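Long-range contacts in 457aa long hypothetical protein (Pyrococcus horikoshii, PDB 2CSU), which is of unknown function but joins a Rossmann-type CoA-binding domain to two domains related to succinyl-CoA ligases: residues A[9-14]-A[67-72]; A[91-96]-A[127-132]; A[152-157]-A[174-179]. All coordinates share one frame; numbering follows the deposited sequence.

Contact 1: residues A[9-14]-A[67-72]; sequences KGIAVI and LAIIVV
Ile11 to Ile14 run alongside Leu67 to Ile70 as neighbouring parallel strands in the Rossmann-type sheet of the CoA-binding domain. The two strands run nearly parallel, 15° apart in direction. Five backbone hydrogen bonds join them, from Leu67 N to Gly10 O at one end to Val71 N to Ile14 O at the other. Ala12 is held through both polar groups: its N donates to Leu67 O at 2.7 Å, and its O accepts from Ile69 N.

Side chains alternate between the two faces. Ile11, Val13, Leu67 and Ile69 share one face, where helix 23-31 packs on Ile11 and Val13. Ile11 uses both branches: CG1 meets Leu67 CD2 at 4.3 Å, and CG2 meets Ile69 CG1 at 4.3 Å. On the other face, under helix 74-87, Ala12 CB lies 4.0 Å from Ala68 CB.

Ile14 takes the largest share of this contact. Its CG1 sits beside the backbone N (chi1 -50°) and the chain then extends (chi2 -179°), which carries CD1 back to Ala68 CB at 4.3 Å and next to Ile70 CG1. CG2, anti to the backbone N, heads the other way and meets Val72 CG1 at 4.1 Å. Two methyls also crowd round the Ile14 carbonyl: Val71 CG1 is 3.2 Å from Ile14 O, and Val72 CG1 is 3.3 Å from it.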
loop_
_atom_site.group_PDB
_atom_site.type_symbol
_atom_site.label_atom_id
_atom_site.label_comp_id
_atom_site.label_asym_id
_atom_site.label_seq_id
_atom_site.Cartn_x
_atom_site.Cartn_y
_atom_site.Cartn_z
ATOM N N LYS A 9 -11.928 13.817 -32.722
ATOM C CA LYS A 9 -13.279 14.067 -33.203
ATOM C C LYS A 9 -13.819 12.874 -33.977
ATOM O O LYS A 9 -15.030 12.747 -34.175
ATOM C CB LYS A 9 -13.301 15.319 -34.087
ATOM C CG LYS A 9 -12.474 16.470 -33.525
ATOM C CD LYS A 9 -12.958 17.829 -34.047
ATOM C CE LYS A 9 -12.110 18.332 -35.201
ATOM N NZ LYS A 9 -12.892 19.260 -36.073
ATOM N N GLY A 10 -12.907 12.008 -34.408
ATOM C CA GLY A 10 -13.275 10.821 -35.147
ATOM C C GLY A 10 -12.227 9.751 -34.940
ATOM O O GLY A 10 -11.054 9.943 -35.281
ATOM N N ILE A 11 -12.642 8.618 -34.381
ATOM C CA ILE A 11 -11.719 7.522 -34.118
ATOM C C ILE A 11 -11.992 6.295 -34.963
ATOM O O ILE A 11 -13.124 5.845 -35.070
ATOM C CB ILE A 11 -11.776 7.057 -32.644
ATOM C CG1 ILE A 11 -11.590 8.238 -31.699
ATOM C CG2 ILE A 11 -10.717 5.994 -32.403
ATOM C CD1 ILE A 11 -11.694 7.863 -30.233
ATOM N N ALA A 12 -10.937 5.753 -35.552
ATOM C CA ALA A 12 -11.050 4.542 -36.346
ATOM C C ALA A 12 -10.345 3.445 -35.566
ATOM O O ALA A 12 -9.165 3.579 -35.209
ATOM C CB ALA A 12 -10.380 4.727 -37.723
ATOM N N VAL A 13 -11.067 2.378 -35.247
ATOM C CA VAL A 13 -10.423 1.279 -34.545
ATOM C C VAL A 13 -10.263 0.188 -35.581
ATOM O O VAL A 13 -11.219 -0.493 -35.942
ATOM C CB VAL A 13 -11.246 0.777 -33.360
ATOM C CG1 VAL A 13 -10.470 -0.320 -32.638
ATOM C CG2 VAL A 13 -11.526 1.931 -32.397
ATOM N N ILE A 14 -9.044 0.046 -36.086
ATOM C CA ILE A 14 -8.777 -0.935 -37.123
ATOM C C ILE A 14 -8.418 -2.259 -36.481
ATOM O O ILE A 14 -7.356 -2.413 -35.896
ATOM C CB ILE A 14 -7.663 -0.404 -38.056
ATOM C CG1 ILE A 14 -8.039 1.025 -38.481
ATOM C CG2 ILE A 14 -7.494 -1.323 -39.273
ATOM C CD1 ILE A 14 -7.066 1.711 -39.434
ATOM N N LEU A 67 -7.935 10.191 -35.581
ATOM C CA LEU A 67 -7.228 9.213 -34.755
ATOM C C LEU A 67 -7.640 7.784 -35.106
ATOM O O LEU A 67 -8.814 7.468 -35.231
ATOM C CB LEU A 67 -7.554 9.487 -33.288
ATOM C CG LEU A 67 -7.031 8.391 -32.357
ATOM C CD1 LEU A 67 -5.505 8.315 -32.368
ATOM C CD2 LEU A 67 -7.431 8.608 -30.899
ATOM N N ALA A 68 -6.633 6.926 -35.218
ATOM C CA ALA A 68 -6.885 5.524 -35.506
ATOM C C ALA A 68 -6.075 4.650 -34.578
ATOM O O ALA A 68 -4.944 4.981 -34.228
ATOM C CB ALA A 68 -6.527 5.203 -36.959
ATOM N N ILE A 69 -6.660 3.527 -34.180
ATOM C CA ILE A 69 -5.978 2.583 -33.324
ATOM C C ILE A 69 -5.771 1.339 -34.170
ATOM O O ILE A 69 -6.738 0.741 -34.656
ATOM C CB ILE A 69 -6.814 2.188 -32.099
ATOM C CG1 ILE A 69 -7.422 3.431 -31.422
ATOM C CG2 ILE A 69 -5.945 1.373 -31.146
ATOM C CD1 ILE A 69 -6.440 4.548 -31.122
ATOM N N ILE A 70 -4.517 0.954 -34.369
ATOM C CA ILE A 70 -4.238 -0.219 -35.157
ATOM C C ILE A 70 -4.001 -1.390 -34.225
ATOM O O ILE A 70 -3.023 -1.431 -33.475
ATOM C CB ILE A 70 -3.045 0.025 -36.086
ATOM C CG1 ILE A 70 -3.396 1.172 -37.048
ATOM C CG2 ILE A 70 -2.707 -1.246 -36.842
ATOM C CD1 ILE A 70 -2.347 1.474 -38.129
ATOM N N VAL A 71 -4.937 -2.334 -34.265
ATOM C CA VAL A 71 -4.886 -3.516 -33.425
ATOM C C VAL A 71 -5.146 -4.768 -34.249
ATOM O O VAL A 71 -5.907 -5.656 -33.880
ATOM C CB VAL A 71 -5.919 -3.364 -32.309
ATOM C CG1 VAL A 71 -7.332 -3.390 -32.896
ATOM C CG2 VAL A 71 -5.762 -4.494 -31.306
ATOM N N VAL A 72 -4.520 -4.780 -35.438
ATOM C CA VAL A 72 -4.557 -5.973 -36.268
ATOM C C VAL A 72 -3.222 -6.723 -36.194
ATOM O O VAL A 72 -2.245 -6.248 -35.634
ATOM C CB VAL A 72 -4.841 -5.540 -37.703
ATOM C CG1 VAL A 72 -6.242 -4.939 -37.791
ATOM C CG2 VAL A 72 -3.820 -4.506 -38.138
#

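Contact 2: residues A[91-96]-A[127-132]; sequences GVVIIT and PNCVGI
The loop at Pro127 and Asn128, entered through a cis peptide bond, meets Ile94 to Thr96 at the C-terminal end of a strand in the Rossmann-type sheet. Asn128 N donates to Thr96 O at 3.0 Å. The donor stands well above the carbonyl plane. Thr96 OG1 hydrogen-bonds elsewhere, to Val72 O just beyond the neighbouring strand 67-70. Pro127 CA makes a CA-H...O contact with Ile94 O at 3.2 Å. The Pro127 ring and the Ile94 side chain lie side by side and point the same way. Ile94 CG2 comes to Pro127 CB at a distance tighter than normal packing, so its exact placing is doubtful.

Past this point, the Cys129 side chain packs against both Val93 and Ile95. SG lies between the backbone N and the carbonyl carbon (chi1 66°). It touches Val93 CG1 at 3.5 Å and Ile95 CD1 at 3.7 Å. Ile94 O is also close to SG, at 3.1 Å.

Ile95 starts out pointing away from 127-132, but its end folds back. Both of its torsions are near -60° (chi1 -72°, chi2 -62°). CD1 therefore lies against the backbone from Cys129 to Gly131.

The segment then leads into strand 131-134, which belongs to the next sheet. Ile132 crosses Val93 obliquely there, with Ile132 CD1 4.0 Å from Val93 CG2.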
loop_
_atom_site.group_PDB
_atom_site.type_symbol
_atom_site.label_atom_id
_atom_site.label_comp_id
_atom_site.label_asym_id
_atom_site.label_seq_id
_atom_site.Cartn_x
_atom_site.Cartn_y
_atom_site.Cartn_z
ATOM N N GLY A 91 -3.201 11.147 -36.018
ATOM C CA GLY A 91 -2.413 10.345 -35.088
ATOM C C GLY A 91 -2.813 8.867 -35.117
ATOM O O GLY A 91 -3.957 8.501 -35.351
ATOM N N VAL A 92 -1.801 8.001 -34.905
ATOM C CA VAL A 92 -2.065 6.565 -34.894
ATOM C C VAL A 92 -1.447 5.883 -33.666
ATOM O O VAL A 92 -0.281 6.067 -33.341
ATOM C CB VAL A 92 -1.483 5.960 -36.174
ATOM C CG1 VAL A 92 -1.717 4.450 -36.189
ATOM C CG2 VAL A 92 -2.147 6.583 -37.390
ATOM N N VAL A 93 -2.263 5.082 -32.992
ATOM C CA VAL A 93 -1.797 4.297 -31.875
ATOM C C VAL A 93 -1.737 2.878 -32.418
ATOM O O VAL A 93 -2.763 2.323 -32.851
ATOM C CB VAL A 93 -2.772 4.292 -30.685
ATOM C CG1 VAL A 93 -2.274 3.276 -29.653
ATOM C CG2 VAL A 93 -2.884 5.698 -30.058
ATOM N N ILE A 94 -0.539 2.305 -32.416
ATOM C CA ILE A 94 -0.323 0.943 -32.897
ATOM C C ILE A 94 -0.164 0.050 -31.681
ATOM O O ILE A 94 0.876 0.065 -31.014
ATOM C CB ILE A 94 0.963 0.832 -33.776
ATOM C CG1 ILE A 94 0.819 1.707 -35.025
ATOM C CG2 ILE A 94 1.196 -0.630 -34.197
ATOM C CD1 ILE A 94 2.051 1.730 -35.899
ATOM N N ILE A 95 -1.204 -0.722 -31.392
ATOM C CA ILE A 95 -1.195 -1.616 -30.250
ATOM C C ILE A 95 -0.369 -2.846 -30.565
ATOM O O ILE A 95 0.368 -3.349 -29.726
ATOM C CB ILE A 95 -2.636 -2.052 -29.884
ATOM C CG1 ILE A 95 -3.386 -0.879 -29.259
ATOM C CG2 ILE A 95 -2.605 -3.249 -28.952
ATOM C CD1 ILE A 95 -2.782 -0.383 -27.962
ATOM N N THR A 96 -0.481 -3.306 -31.800
ATOM C CA THR A 96 0.227 -4.494 -32.256
ATOM C C THR A 96 1.732 -4.551 -31.986
ATOM O O THR A 96 2.461 -3.571 -32.160
ATOM C CB THR A 96 -0.013 -4.684 -33.743
ATOM O OG1 THR A 96 -1.421 -4.603 -33.982
ATOM C CG2 THR A 96 0.517 -6.054 -34.215
ATOM N N PRO A 127 5.090 1.169 -31.772
ATOM C CA PRO A 127 4.046 0.181 -31.529
ATOM C C PRO A 127 4.278 -0.586 -30.223
ATOM O O PRO A 127 4.968 -0.141 -29.314
ATOM C CB PRO A 127 4.039 -0.788 -32.703
ATOM C CG PRO A 127 5.415 -0.732 -33.350
ATOM C CD PRO A 127 5.977 0.670 -32.818
ATOM N N ASN A 128 3.637 -1.767 -30.136
ATOM C CA ASN A 128 3.715 -2.548 -28.907
ATOM C C ASN A 128 3.395 -1.694 -27.678
ATOM O O ASN A 128 4.187 -1.548 -26.757
ATOM C CB ASN A 128 5.123 -3.131 -28.786
ATOM C CG ASN A 128 5.108 -4.267 -27.792
ATOM O OD1 ASN A 128 4.085 -4.897 -27.543
ATOM N ND2 ASN A 128 6.291 -4.530 -27.214
ATOM N N CYS A 129 2.199 -1.080 -27.712
ATOM C CA CYS A 129 1.768 -0.258 -26.587
ATOM C C CYS A 129 0.396 -0.711 -26.083
ATOM O O CYS A 129 -0.320 -1.460 -26.733
ATOM C CB CYS A 129 1.683 1.190 -27.065
ATOM S SG CYS A 129 0.386 1.417 -28.302
ATOM N N VAL A 130 0.056 -0.263 -24.860
ATOM C CA VAL A 130 -1.262 -0.595 -24.329
ATOM C C VAL A 130 -2.312 0.439 -24.742
ATOM O O VAL A 130 -3.513 0.230 -24.633
ATOM C CB VAL A 130 -1.168 -0.667 -22.804
ATOM C CG1 VAL A 130 -2.567 -0.798 -22.209
ATOM C CG2 VAL A 130 -0.337 -1.868 -22.393
ATOM N N GLY A 131 -1.817 1.606 -25.195
ATOM C CA GLY A 131 -2.731 2.643 -25.660
ATOM C C GLY A 131 -2.628 3.914 -24.814
ATOM O O GLY A 131 -1.682 4.120 -24.066
ATOM N N ILE A 132 -3.653 4.755 -24.967
ATOM C CA ILE A 132 -3.767 6.044 -24.279
ATOM C C ILE A 132 -5.175 6.276 -23.685
ATOM O O ILE A 132 -6.157 5.680 -24.109
ATOM C CB ILE A 132 -3.451 7.165 -25.277
ATOM C CG1 ILE A 132 -4.447 7.139 -26.440
ATOM C CG2 ILE A 132 -2.037 6.974 -25.862
ATOM C CD1 ILE A 132 -4.251 8.312 -27.405
#

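Contact 3: residues A[152-157]-A[174-179]; sequences VAFISQ and IGFSKF
Val152 and Phe154 hold the backbone of 174-179 with two hydrogen bonds. Phe154 N donates to Lys178 O at 2.9 Å, in a nearly straight bond. Ser177 N donates to Val152 O at 3.0 Å, but from well above the carbonyl plane. The side chains of Ser177 and Lys178 find their polar partner outside the pair: Ser177 OG hydrogen-bonds to Asp203, and Lys178 NZ forms a salt bridge with it.

The aromatic packing involves Phe154, Phe176 and Phe179, which form a cluster. Phe154 CB lies over one face of the Phe176 ring, 4.0 Å from its centroid, as a CH-pi contact. Beyond it, the two planes are 25° from parallel, but the rings are offset so far that little of one lies over the other. On the Phe179 side the planes meet obliquely at 57°, and Phe154 CD2 touches Phe179 CD1 at 3.7 Å. With CG anti to the backbone N (chi1 175°), the Phe154 ring reaches Phe179 while CB stays over Phe176.

The remaining apolar contact is Val152 CG1, which sits at the edge of the Phe176 ring, 3.8 Å from CD1. Helix 159-171 packs on Phe154 and Phe176 through Ile165. Two parallel strands with their connecting helix packed on the sheet make this a beta-alpha-beta unit of the flavodoxin-like domain.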
loop_
_atom_site.group_PDB
_atom_site.type_symbol
_atom_site.label_atom_id
_atom_site.label_comp_id
_atom_site.label_asym_id
_atom_site.label_seq_id
_atom_site.Cartn_x
_atom_site.Cartn_y
_atom_site.Cartn_z
ATOM N N VAL A 152 -3.261 13.778 -12.667
ATOM C CA VAL A 152 -1.896 13.345 -12.938
ATOM C C VAL A 152 -1.773 12.653 -14.303
ATOM O O VAL A 152 -2.452 11.681 -14.598
ATOM C CB VAL A 152 -1.455 12.375 -11.851
ATOM C CG1 VAL A 152 -0.202 11.640 -12.324
ATOM C CG2 VAL A 152 -1.136 13.135 -10.577
ATOM N N ALA A 153 -0.921 13.162 -15.183
ATOM C CA ALA A 153 -0.736 12.558 -16.493
ATOM C C ALA A 153 0.355 11.514 -16.306
ATOM O O ALA A 153 1.458 11.835 -15.861
ATOM C CB ALA A 153 -0.306 13.617 -17.498
ATOM N N PHE A 154 0.058 10.268 -16.644
ATOM C CA PHE A 154 1.033 9.202 -16.454
ATOM C C PHE A 154 1.532 8.606 -17.767
ATOM O O PHE A 154 0.743 8.136 -18.587
ATOM C CB PHE A 154 0.410 8.115 -15.560
ATOM C CG PHE A 154 1.267 6.885 -15.372
ATOM C CD1 PHE A 154 2.637 6.986 -15.116
ATOM C CD2 PHE A 154 0.683 5.623 -15.384
ATOM C CE1 PHE A 154 3.411 5.842 -14.868
ATOM C CE2 PHE A 154 1.444 4.477 -15.138
ATOM C CZ PHE A 154 2.817 4.593 -14.876
ATOM N N ILE A 155 2.846 8.662 -17.966
ATOM C CA ILE A 155 3.487 8.113 -19.160
ATOM C C ILE A 155 4.350 6.922 -18.756
ATOM O O ILE A 155 5.311 7.054 -17.992
ATOM C CB ILE A 155 4.404 9.140 -19.859
ATOM C CG1 ILE A 155 3.609 10.385 -20.252
ATOM C CG2 ILE A 155 5.018 8.511 -21.120
ATOM C CD1 ILE A 155 4.468 11.493 -20.880
ATOM N N SER A 156 4.017 5.754 -19.274
ATOM C CA SER A 156 4.788 4.583 -18.920
ATOM C C SER A 156 5.413 3.868 -20.105
ATOM O O SER A 156 4.753 3.597 -21.110
ATOM C CB SER A 156 3.935 3.604 -18.121
ATOM O OG SER A 156 4.668 2.417 -17.898
ATOM N N GLN A 157 6.700 3.568 -19.969
ATOM C CA GLN A 157 7.426 2.877 -21.014
ATOM C C GLN A 157 7.208 1.369 -20.862
ATOM O O GLN A 157 7.677 0.587 -21.664
ATOM C CB GLN A 157 8.911 3.250 -20.930
ATOM C CG GLN A 157 9.729 2.960 -22.177
ATOM C CD GLN A 157 11.059 3.714 -22.186
ATOM O OE1 GLN A 157 11.574 4.105 -21.132
ATOM N NE2 GLN A 157 11.618 3.913 -23.378
ATOM N N ILE A 174 -7.376 6.801 -6.649
ATOM C CA ILE A 174 -6.626 7.915 -7.189
ATOM C C ILE A 174 -6.705 7.719 -8.690
ATOM O O ILE A 174 -6.719 6.594 -9.167
ATOM C CB ILE A 174 -5.153 7.987 -6.664
ATOM C CG1 ILE A 174 -4.468 6.621 -6.700
ATOM C CG2 ILE A 174 -5.164 8.497 -5.231
ATOM C CD1 ILE A 174 -3.216 6.531 -5.795
ATOM N N GLY A 175 -6.819 8.812 -9.430
ATOM C CA GLY A 175 -6.934 8.694 -10.867
ATOM C C GLY A 175 -5.917 9.501 -11.647
ATOM O O GLY A 175 -5.060 10.187 -11.091
ATOM N N PHE A 176 -6.027 9.413 -12.960
ATOM C CA PHE A 176 -5.127 10.119 -13.848
ATOM C C PHE A 176 -5.950 10.962 -14.790
ATOM O O PHE A 176 -7.093 10.620 -15.101
ATOM C CB PHE A 176 -4.321 9.121 -14.682
ATOM C CG PHE A 176 -3.467 8.192 -13.871
ATOM C CD1 PHE A 176 -2.400 8.677 -13.123
ATOM C CD2 PHE A 176 -3.699 6.818 -13.899
ATOM C CE1 PHE A 176 -1.568 7.797 -12.418
ATOM C CE2 PHE A 176 -2.881 5.938 -13.205
ATOM C CZ PHE A 176 -1.812 6.427 -12.463
ATOM N N SER A 177 -5.371 12.062 -15.241
ATOM C CA SER A 177 -6.035 12.913 -16.212
ATOM C C SER A 177 -5.819 12.193 -17.541
ATOM O O SER A 177 -6.768 11.895 -18.276
ATOM C CB SER A 177 -5.370 14.290 -16.237
ATOM O OG SER A 177 -3.959 14.176 -16.093
ATOM N N LYS A 178 -4.558 11.883 -17.836
ATOM C CA LYS A 178 -4.234 11.185 -19.077
ATOM C C LYS A 178 -3.273 10.038 -18.814
ATOM O O LYS A 178 -2.520 10.058 -17.843
ATOM C CB LYS A 178 -3.614 12.141 -20.091
ATOM C CG LYS A 178 -4.407 13.392 -20.344
ATOM C CD LYS A 178 -3.752 14.241 -21.415
ATOM C CE LYS A 178 -4.715 15.272 -21.985
ATOM N NZ LYS A 178 -4.984 16.416 -21.067
ATOM N N PHE A 179 -3.328 9.034 -19.680
ATOM C CA PHE A 179 -2.477 7.854 -19.598
ATOM C C PHE A 179 -1.887 7.510 -20.962
ATOM O O PHE A 179 -2.577 7.422 -21.971
ATOM C CB PHE A 179 -3.317 6.685 -19.078
ATOM C CG PHE A 179 -2.534 5.407 -19.180
ATOM C CD1 PHE A 179 -1.685 5.035 -18.144
ATOM C CD2 PHE A 179 -2.673 4.596 -20.295
ATOM C CE1 PHE A 179 -0.977 3.844 -18.227
ATOM C CE2 PHE A 179 -1.961 3.402 -20.369
ATOM C CZ PHE A 179 -1.112 3.020 -19.337
#

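All three contacts are largely buried, but they lie in different parts of the fold. Contacts 1 and 2 share the Rossmann-type sheet, where strands 67-70 and 91-94 are neighbours. Ile70 N probably bonds to Val93 O between them. Contact 3 belongs to the flavodoxin-like domain. Contact 2 lies between the other two: its 127-132 segment enters the sheet of contact 3, where Ile132 CB packs on Phe179 O. The chemistry follows these places. Contact 1 is regular strand pairing with aliphatic side chains. Contact 2 is a loop packed against a strand end, with one backbone bond and a cysteine. Contact 3 adds an aromatic cluster to an irregular strand pair.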